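PDB 4F0P: restriction endonuclease, which recognises DNA containing modified cytosine, such as 5-methylcytosine, and cleaves both strands at a distance from the modified base. Local coordinates for the interface of chains A and B. Coordinates in Å, arbitrary orientation; residue numbers count along the deposited sequence, not the author numbering. Chains: chain A/B, Restriction endonuclease.

Contact 1: the interface of chains A and B. Residues chain A 374, 377, 404; chain B 379.
B:Arg379 and A:Val374 meet through a turn at the start of one side chain and the projection of one methyl of the other. In B:Arg379, CG sits between the backbone N and the carbonyl carbon (chi1 68°), and the chain then runs straight out from CG to NE, carrying the guanidinium well away from its own backbone into chain A. In A:Val374, at the last turn of helix 367-374, CG1 stands anti to the backbone N (chi1 178°) and becomes the methyl presented to the arginine.

The two side chains cross at about a right angle. CG1 of A:Val374 lies over one face of the guanidinium, displaced toward its rim, and is 3.7 Å from CZ of B:Arg379. The same methyl also lies over the rim of the A:Tyr404 ring, within chain A, and thereby packs against two flat groups at once.

A:Tyr404 and B:Arg379 run side by side and point the same way, yet their planes are 78° apart, which rules out a parallel stack. NH2 of B:Arg379 approaches the CD1-CE1 side of the ring, 3.4 Å from A:Tyr404 CD1, displaced beyond the rim and toward the face that A:Val374 covers. The phenol oxygen takes little part, since A:Tyr404 OH is 4.6 Å from B:Arg379 NH2.

The other terminal nitrogen turns toward backbone carbonyls. NH1 of B:Arg379 is 3.5 Å from A:Val374 O and 4.3 Å from A:Leu377 O, distances too long to count as hydrogen bonds. Their oxygens, at and just past the C-terminal end of the helix, may nevertheless favour a cation electrostatically. A:Leu377 gives up 15 Å² of surface here.

B:Arg379 contributes 38 Å² of the 70 Å² hidden. By inserting one arginine between a helix end and a tyrosine, and doing so again with the chains exchanged, this small site probably helps align two nuclease-family regions across the two-fold axis.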
loop_
_atom_site.group_PDB
_atom_site.type_symbol
_atom_site.label_atom_id
_atom_site.label_comp_id
_atom_site.label_asym_id
_atom_site.label_seq_id
_atom_site.Cartn_x
_atom_site.Cartn_y
_atom_site.Cartn_z
ATOM N N VAL A 374 -6.981 -1.229 11.638
ATOM C CA VAL A 374 -5.669 -0.653 11.346
ATOM C C VAL A 374 -4.531 -1.399 12.052
ATOM O O VAL A 374 -3.452 -1.589 11.486
ATOM C CB VAL A 374 -5.622 0.851 11.701
ATOM C CG1 VAL A 374 -4.239 1.424 11.444
ATOM C CG2 VAL A 374 -6.667 1.614 10.905
ATOM N N LEU A 377 -2.882 -4.277 10.295
ATOM C CA LEU A 377 -2.149 -3.988 9.066
ATOM C C LEU A 377 -0.643 -4.136 9.235
ATOM O O LEU A 377 -0.018 -3.413 10.013
ATOM C CB LEU A 377 -2.478 -2.585 8.548
ATOM C CG LEU A 377 -3.927 -2.330 8.130
ATOM C CD1 LEU A 377 -4.087 -0.920 7.574
ATOM C CD2 LEU A 377 -4.391 -3.369 7.119
ATOM N N TYR A 404 -3.329 6.560 8.530
ATOM C CA TYR A 404 -3.786 5.179 8.436
ATOM C C TYR A 404 -4.195 4.839 7.005
ATOM O O TYR A 404 -5.072 5.492 6.434
ATOM C CB TYR A 404 -4.964 4.933 9.382
ATOM C CG TYR A 404 -4.625 5.049 10.854
ATOM C CD1 TYR A 404 -3.326 4.861 11.309
ATOM C CD2 TYR A 404 -5.610 5.341 11.791
ATOM C CE1 TYR A 404 -3.019 4.963 12.656
ATOM C CE2 TYR A 404 -5.311 5.446 13.138
ATOM C CZ TYR A 404 -4.013 5.257 13.564
ATOM O OH TYR A 404 -3.712 5.361 14.904
ATOM N N ARG B 379 4.120 1.821 7.045
ATOM C CA ARG B 379 2.919 1.149 6.563
ATOM C C ARG B 379 2.070 2.117 5.753
ATOM O O ARG B 379 1.989 3.304 6.065
ATOM C CB ARG B 379 2.112 0.554 7.714
ATOM C CG ARG B 379 1.477 1.578 8.620
ATOM C CD ARG B 379 0.677 0.899 9.702
ATOM N NE ARG B 379 0.043 1.866 10.585
ATOM C CZ ARG B 379 -0.563 1.545 11.720
ATOM N NH1 ARG B 379 -0.613 0.278 12.113
ATOM N NH2 ARG B 379 -1.115 2.490 12.462
#

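Contact 2: the interface of chains A and B. Residues chain A 191-193, 200-201, 423, 427; chain B 140, 145-146, 149.
A:Ser200 and B:Thr145 touch hydroxyl to hydroxyl; both belong to the region of the AspBHI N-terminal family, the SRA-like part of this enzyme that reads modified cytosine. Among the polar links across the interface, A:Ser200 OG and B:Thr145 OG1 form a hydrogen bond of 2.6 Å whose direction is not decided. The threonine hydroxyl lies between its backbone N and carbonyl carbon (chi1 62°), which turns OG1 to the serine while CG2 extends toward strand 175-193. From helix 130-142, NH2 of B:Arg140 donates to A:Ser200 O at 2.8 Å. This bond is bent, 122° at the hydrogen, and the donor stands above the carbonyl plane, away from a lone pair. A:Gly427 N is also near B:Thr145 O, but its N-H points elsewhere, making this a close approach of backbones.

Charged and polar support comes from within each chain. In chain B, B:Arg140 NH1 makes a salt bridge with B:Glu149 OE1 (2.9 Å), and B:Thr145 N donates to the same oxygen at 3.3 Å. The two donors arrive from opposite faces of the carboxylate, which ties both interface residues to one acidic group and probably restricts the bent arginine. In chain A, the extended A:Arg193 donates through NH1 to A:Gln423 OE1 in the carbonyl plane, on a lone pair, while A:Gly427 O lies over one face of its guanidinium, toward the rim.

Apolar contact centres on the methyl B:Thr145 CG2, 3.9 Å from both A:Val191 CG1 and A:Ser200 CB. A:Val191 crosses B:Arg140 nearly at right angles. At the periphery, B:Thr146 CG2 rests 4.0 Å from A:Gly427 CA.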
loop_
_atom_site.group_PDB
_atom_site.type_symbol
_atom_site.label_atom_id
_atom_site.label_comp_id
_atom_site.label_asym_id
_atom_site.label_seq_id
_atom_site.Cartn_x
_atom_site.Cartn_y
_atom_site.Cartn_z
ATOM N N VAL A 191 -21.014 0.125 -20.133
ATOM C CA VAL A 191 -22.401 -0.241 -20.410
ATOM C C VAL A 191 -23.319 0.211 -19.277
ATOM O O VAL A 191 -23.207 -0.253 -18.140
ATOM C CB VAL A 191 -22.567 -1.755 -20.652
ATOM C CG1 VAL A 191 -24.041 -2.129 -20.689
ATOM C CG2 VAL A 191 -21.878 -2.159 -21.943
ATOM N N GLN A 192 -24.222 1.126 -19.598
ATOM C CA GLN A 192 -25.121 1.697 -18.610
ATOM C C GLN A 192 -26.531 1.149 -18.783
ATOM O O GLN A 192 -26.841 0.498 -19.786
ATOM C CB GLN A 192 -25.137 3.221 -18.738
ATOM C CG GLN A 192 -23.753 3.836 -18.848
ATOM C CD GLN A 192 -23.795 5.336 -19.042
ATOM O OE1 GLN A 192 -22.818 5.943 -19.482
ATOM N NE2 GLN A 192 -24.928 5.946 -18.712
ATOM N N ARG A 193 -27.378 1.415 -17.796
ATOM C CA ARG A 193 -28.774 1.011 -17.850
ATOM C C ARG A 193 -29.669 2.107 -17.283
ATOM O O ARG A 193 -29.423 2.617 -16.190
ATOM C CB ARG A 193 -28.991 -0.291 -17.077
ATOM C CG ARG A 193 -30.429 -0.785 -17.112
ATOM C CD ARG A 193 -30.620 -2.041 -16.280
ATOM N NE ARG A 193 -31.991 -2.537 -16.356
ATOM C CZ ARG A 193 -32.985 -2.111 -15.583
ATOM N NH1 ARG A 193 -32.764 -1.175 -14.670
ATOM N NH2 ARG A 193 -34.202 -2.616 -15.724
ATOM N N SER A 200 -30.694 -1.024 -21.730
ATOM C CA SER A 200 -29.260 -1.101 -21.490
ATOM C C SER A 200 -28.520 -0.661 -22.748
ATOM O O SER A 200 -28.780 -1.170 -23.839
ATOM C CB SER A 200 -28.857 -2.524 -21.105
ATOM O OG SER A 200 -29.604 -2.981 -19.992
ATOM N N PHE A 201 -27.602 0.287 -22.595
ATOM C CA PHE A 201 -26.928 0.877 -23.747
ATOM C C PHE A 201 -25.438 1.071 -23.495
ATOM O O PHE A 201 -25.021 1.277 -22.359
ATOM C CB PHE A 201 -27.578 2.218 -24.107
ATOM C CG PHE A 201 -27.557 3.224 -22.988
ATOM C CD1 PHE A 201 -28.571 3.249 -22.042
ATOM C CD2 PHE A 201 -26.526 4.144 -22.883
ATOM C CE1 PHE A 201 -28.556 4.170 -21.010
ATOM C CE2 PHE A 201 -26.505 5.068 -21.855
ATOM C CZ PHE A 201 -27.522 5.081 -20.917
ATOM N N GLN A 423 -27.767 -2.291 -11.175
ATOM C CA GLN A 423 -28.207 -1.833 -12.489
ATOM C C GLN A 423 -27.371 -2.396 -13.637
ATOM O O GLN A 423 -27.788 -2.346 -14.792
ATOM C CB GLN A 423 -28.219 -0.304 -12.550
ATOM C CG GLN A 423 -29.328 0.336 -11.732
ATOM C CD GLN A 423 -30.706 0.069 -12.305
ATOM O OE1 GLN A 423 -30.858 -0.150 -13.506
ATOM N NE2 GLN A 423 -31.718 0.082 -11.445
ATOM N N GLY A 427 -29.949 -6.128 -13.528
ATOM C CA GLY A 427 -31.013 -5.399 -14.191
ATOM C C GLY A 427 -32.004 -4.723 -13.262
ATOM O O GLY A 427 -33.212 -4.770 -13.494
ATOM N N ARG B 140 -20.353 -5.311 -25.624
ATOM C CA ARG B 140 -21.716 -4.937 -25.264
ATOM C C ARG B 140 -22.388 -6.027 -24.424
ATOM O O ARG B 140 -23.187 -5.739 -23.531
ATOM C CB ARG B 140 -22.532 -4.659 -26.531
ATOM C CG ARG B 140 -24.019 -4.460 -26.301
ATOM C CD ARG B 140 -24.297 -3.267 -25.404
ATOM N NE ARG B 140 -25.716 -3.166 -25.081
ATOM C CZ ARG B 140 -26.295 -3.808 -24.072
ATOM N NH1 ARG B 140 -25.578 -4.600 -23.285
ATOM N NH2 ARG B 140 -27.594 -3.660 -23.851
ATOM N N THR B 145 -26.143 -6.494 -18.621
ATOM C CA THR B 145 -26.752 -6.015 -17.385
ATOM C C THR B 145 -27.688 -7.047 -16.760
ATOM O O THR B 145 -28.198 -6.847 -15.654
ATOM C CB THR B 145 -27.516 -4.699 -17.621
ATOM O OG1 THR B 145 -28.583 -4.923 -18.550
ATOM C CG2 THR B 145 -26.580 -3.635 -18.181
ATOM N N THR B 146 -27.916 -8.146 -17.476
ATOM C CA THR B 146 -28.754 -9.237 -16.984
ATOM C C THR B 146 -28.099 -10.579 -17.280
ATOM O O THR B 146 -27.154 -10.653 -18.067
ATOM C CB THR B 146 -30.153 -9.227 -17.631
ATOM O OG1 THR B 146 -30.023 -9.332 -19.054
ATOM C CG2 THR B 146 -30.903 -7.949 -17.282
ATOM N N GLU B 149 -28.491 -11.492 -21.118
ATOM C CA GLU B 149 -27.508 -10.820 -21.963
ATOM C C GLU B 149 -26.143 -11.503 -21.878
ATOM O O GLU B 149 -25.457 -11.667 -22.887
ATOM C CB GLU B 149 -27.375 -9.341 -21.591
ATOM C CG GLU B 149 -28.566 -8.476 -21.990
ATOM C CD GLU B 149 -28.259 -6.988 -21.917
ATOM O OE1 GLU B 149 -27.070 -6.627 -21.781
ATOM O OE2 GLU B 149 -29.208 -6.178 -22.000
#

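The C-alpha centres of contact 1 and contact 2 lie about 38 Å apart, and they have no residue in common. Contact 1 joins parts of the nuclease family region, whereas contact 2 mainly joins strands 175-193 and 200-210 of one copy to the segment around helices 130-142 and 147-152 of the other. Helix 411-425 and the turn after it bring C-terminal residues into contact 2 as well. Because each contact has a twin with the chains exchanged, the two copies meet at well-separated points, which, if this pairing is the biological one, probably fixes the relative placement of the DNA-reading and cutting parts.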